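Local atomic coordinates of hemoglobin component VII (Tokunagayusurika akamusi, PDB entry 1X46), a protein that binds heme and probably carries or stores oxygen in the midge larva. Residues S17-I22 and S70-A75. Residues are numbered along the deposited sequence; the frame is centred on the assembly and turned at random.
With HEM (protoporphyrin IX containing Fe), chain B.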
loop_
_atom_site.group_PDB
_atom_site.type_symbol
_atom_site.label_atom_id
_atom_site.label_comp_id
_atom_site.label_asym_id
_atom_site.label_seq_id
_atom_site.Cartn_x
_atom_site.Cartn_y
_atom_site.Cartn_z
ATOM N N SER A 17 -1.078 -9.426 10.681
ATOM C CA SER A 17 -1.495 -10.798 10.391
ATOM C C SER A 17 -2.225 -10.949 9.063
ATOM O O SER A 17 -1.996 -11.916 8.344
ATOM C CB SER A 17 -2.301 -11.419 11.533
ATOM O OG SER A 17 -3.414 -10.631 11.876
ATOM N N SER A 18 -3.082 -9.980 8.720
ATOM C CA SER A 18 -3.766 -10.038 7.447
ATOM C C SER A 18 -2.805 -9.745 6.280
ATOM O O SER A 18 -2.893 -10.354 5.217
ATOM C CB SER A 18 -5.012 -9.115 7.444
ATOM O OG SER A 18 -4.673 -7.759 7.655
ATOM N N TRP A 19 -1.851 -8.843 6.514
ATOM C CA TRP A 19 -0.785 -8.617 5.548
ATOM C C TRP A 19 0.012 -9.882 5.252
ATOM O O TRP A 19 0.349 -10.166 4.102
ATOM C CB TRP A 19 0.126 -7.483 6.025
ATOM C CG TRP A 19 1.280 -7.246 5.092
ATOM C CD1 TRP A 19 2.619 -7.400 5.386
ATOM C CD2 TRP A 19 1.214 -6.787 3.733
ATOM N NE1 TRP A 19 3.372 -7.066 4.283
ATOM C CE2 TRP A 19 2.539 -6.685 3.260
ATOM C CE3 TRP A 19 0.165 -6.441 2.870
ATOM C CZ2 TRP A 19 2.840 -6.276 1.937
ATOM C CZ3 TRP A 19 0.466 -6.025 1.567
ATOM C CH2 TRP A 19 1.791 -5.959 1.114
ATOM N N ALA A 20 0.341 -10.606 6.320
ATOM C CA ALA A 20 1.099 -11.844 6.163
ATOM C C ALA A 20 0.384 -12.867 5.263
ATOM O O ALA A 20 1.031 -13.739 4.663
ATOM C CB ALA A 20 1.407 -12.451 7.544
ATOM N N GLN A 21 -0.942 -12.739 5.153
ATOM C CA GLN A 21 -1.737 -13.638 4.314
ATOM C C GLN A 21 -1.637 -13.292 2.818
ATOM O O GLN A 21 -1.964 -14.126 1.971
ATOM C CB GLN A 21 -3.207 -13.597 4.745
ATOM C CG GLN A 21 -3.499 -14.223 6.097
ATOM C CD GLN A 21 -4.974 -14.552 6.261
ATOM O OE1 GLN A 21 -5.516 -15.382 5.508
ATOM N NE2 GLN A 21 -5.627 -13.902 7.221
ATOM N N ILE A 22 -1.212 -12.068 2.488
ATOM C CA ILE A 22 -1.150 -11.636 1.092
ATOM C C ILE A 22 0.216 -11.158 0.636
ATOM O O ILE A 22 0.406 -10.894 -0.553
ATOM C CB ILE A 22 -2.232 -10.551 0.810
ATOM C CG1 ILE A 22 -1.921 -9.248 1.572
ATOM C CG2 ILE A 22 -3.633 -11.095 1.167
ATOM C CD1 ILE A 22 -2.685 -8.061 0.988
ATOM N N SER A 70 8.139 -4.572 -0.922
ATOM C CA SER A 70 9.314 -4.416 -0.073
ATOM C C SER A 70 9.125 -3.254 0.899
ATOM O O SER A 70 9.438 -3.363 2.080
ATOM C CB SER A 70 10.565 -4.184 -0.899
ATOM O OG SER A 70 11.725 -4.186 -0.067
ATOM N N VAL A 71 8.620 -2.136 0.390
ATOM C CA VAL A 71 8.413 -0.954 1.234
ATOM C C VAL A 71 7.255 -1.187 2.192
ATOM O O VAL A 71 7.350 -0.874 3.378
ATOM C CB VAL A 71 8.141 0.278 0.354
ATOM C CG1 VAL A 71 7.745 1.496 1.220
ATOM C CG2 VAL A 71 9.362 0.605 -0.463
ATOM N N ILE A 72 6.159 -1.752 1.711
ATOM C CA ILE A 72 5.048 -2.027 2.630
ATOM C C ILE A 72 5.472 -2.968 3.748
ATOM O O ILE A 72 5.136 -2.735 4.903
ATOM C CB ILE A 72 3.793 -2.569 1.869
ATOM C CG1 ILE A 72 3.314 -1.547 0.844
ATOM C CG2 ILE A 72 2.643 -2.885 2.857
ATOM C CD1 ILE A 72 2.148 -2.006 -0.070
ATOM N N ASN A 73 6.181 -4.040 3.389
ATOM C CA ASN A 73 6.698 -5.004 4.354
ATOM C C ASN A 73 7.513 -4.316 5.434
ATOM O O ASN A 73 7.344 -4.622 6.631
ATOM C CB ASN A 73 7.641 -5.975 3.667
ATOM C CG ASN A 73 6.944 -7.110 2.995
ATOM O OD1 ASN A 73 5.722 -7.264 3.058
ATOM N ND2 ASN A 73 7.735 -7.924 2.300
ATOM N N GLU A 74 8.437 -3.446 5.029
ATOM C CA GLU A 74 9.249 -2.743 6.006
ATOM C C GLU A 74 8.413 -1.842 6.877
ATOM O O GLU A 74 8.610 -1.789 8.105
ATOM C CB GLU A 74 10.376 -1.938 5.371
ATOM C CG GLU A 74 11.329 -1.430 6.449
ATOM C CD GLU A 74 12.490 -0.592 5.950
ATOM O OE1 GLU A 74 12.537 -0.213 4.759
ATOM O OE2 GLU A 74 13.349 -0.290 6.810
ATOM N N ALA A 75 7.508 -1.090 6.263
ATOM C CA ALA A 75 6.693 -0.172 7.067
ATOM C C ALA A 75 5.883 -0.955 8.096
ATOM O O ALA A 75 5.792 -0.572 9.269
ATOM C CB ALA A 75 5.773 0.659 6.157
HETATM C CHA HEM B . 7.639 3.898 -8.230
HETATM C CHB HEM B . 6.359 2.335 -3.822
HETATM C CHC HEM B . 1.835 3.870 -4.618
HETATM C CHD HEM B . 3.079 5.420 -9.020
HETATM C C1A HEM B . 7.658 3.292 -7.006
HETATM C C2A HEM B . 8.805 2.618 -6.438
HETATM C C3A HEM B . 8.433 2.194 -5.234
HETATM C C4A HEM B . 7.088 2.615 -4.960
HETATM C CMA HEM B . 9.322 1.416 -4.238
HETATM C CAA HEM B . 10.156 2.348 -7.174
HETATM C CBA HEM B . 11.131 3.540 -7.267
HETATM C CGA HEM B . 11.625 3.924 -5.893
HETATM O O1A HEM B . 11.430 5.086 -5.485
HETATM O O2A HEM B . 12.221 3.061 -5.188
HETATM C C1B HEM B . 5.019 2.560 -3.661
HETATM C C2B HEM B . 4.205 2.206 -2.521
HETATM C C3B HEM B . 2.943 2.635 -2.747
HETATM C C4B HEM B . 2.954 3.294 -4.039
HETATM C CMB HEM B . 4.749 1.436 -1.286
HETATM C CAB HEM B . 1.652 2.532 -1.902
HETATM C CBB HEM B . 1.599 2.073 -0.652
HETATM C C1C HEM B . 1.755 4.417 -5.866
HETATM C C2C HEM B . 0.575 4.994 -6.505
HETATM C C3C HEM B . 0.913 5.389 -7.731
HETATM C C4C HEM B . 2.327 5.127 -7.908
HETATM C CMC HEM B . -0.819 5.109 -5.840
HETATM C CAC HEM B . 0.001 6.064 -8.788
HETATM C C1D HEM B . 4.419 5.197 -9.172
HETATM C C2D HEM B . 5.160 5.541 -10.357
HETATM C C3D HEM B . 6.564 5.080 -10.108
HETATM C C4D HEM B . 6.525 4.459 -8.806
HETATM C CMD HEM B . 4.605 6.244 -11.613
HETATM C CAD HEM B . 7.757 5.218 -11.087
HETATM C CBD HEM B . 7.746 4.090 -12.114
HETATM C CGD HEM B . 8.840 4.305 -13.142
HETATM O O1D HEM B . 9.818 5.035 -12.858
HETATM O O2D HEM B . 8.715 3.761 -14.264
HETATM N NA HEM B . 6.639 3.284 -6.081
HETATM N NB HEM B . 4.206 3.211 -4.594
HETATM N NC HEM B . 2.818 4.526 -6.745
HETATM N ND HEM B . 5.259 4.571 -8.241
HETATM FE FE HEM B . 4.733 3.904 -6.411
HETATM O O HOH W 1 4.129 2.103 -7.261
#
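W19 meets I72 and N73 in two different ways at once, and so illustrates how one indole can both pack against a helix and be anchored to it. With chi1 at 178°, CG of W19 points away from its own backbone N and the ring extends to helix 59-78. There CG2 of I72 sits over one face of the indole, 3.7 Å from the centroid of the six-membered ring and close to the ring normal, a CH-pi contact. The methyl is shifted toward the rim of the indole as a whole, and its nearest ring atom is CZ2 of W19, 3.5 Å from I72 CG2. At the indole edge the contact is polar: W19 NE1 donates to N73 OD1 across 2.7 Å. OD1 lies almost in the indole plane and NE1 in the carbonyl plane of the N73 amide, although the bond is bent at the hydrogen (141°). Ring and amide planes stand steeply to each other, 74° apart. The N-H of a buried indole thus finds its acceptor on a partly exposed asparagine. Were W19 an alanine, the I72 methyl would probably lose the face it lies on and N73 OD1 would be left without its indole donor. While CG2 of I72 faces the indole, its other branch serves the heme pocket, CG1 lying 3.9 Å from the heme methyl CMB; like V71, whose CG2 approaches heme CMA, I72 thus links this contact directly to the edge of the heme pocket. The contact joins the C-terminal part of helix 9-20 to helix 59-78, which correspond to the A and E helices of the globin fold, and W19 also touches V69 and I76 of the latter. H23 meets the indole edge-to-face, I22 packs on helix 106-123, and V71 reaches helix 85-100 through V91 and Q95.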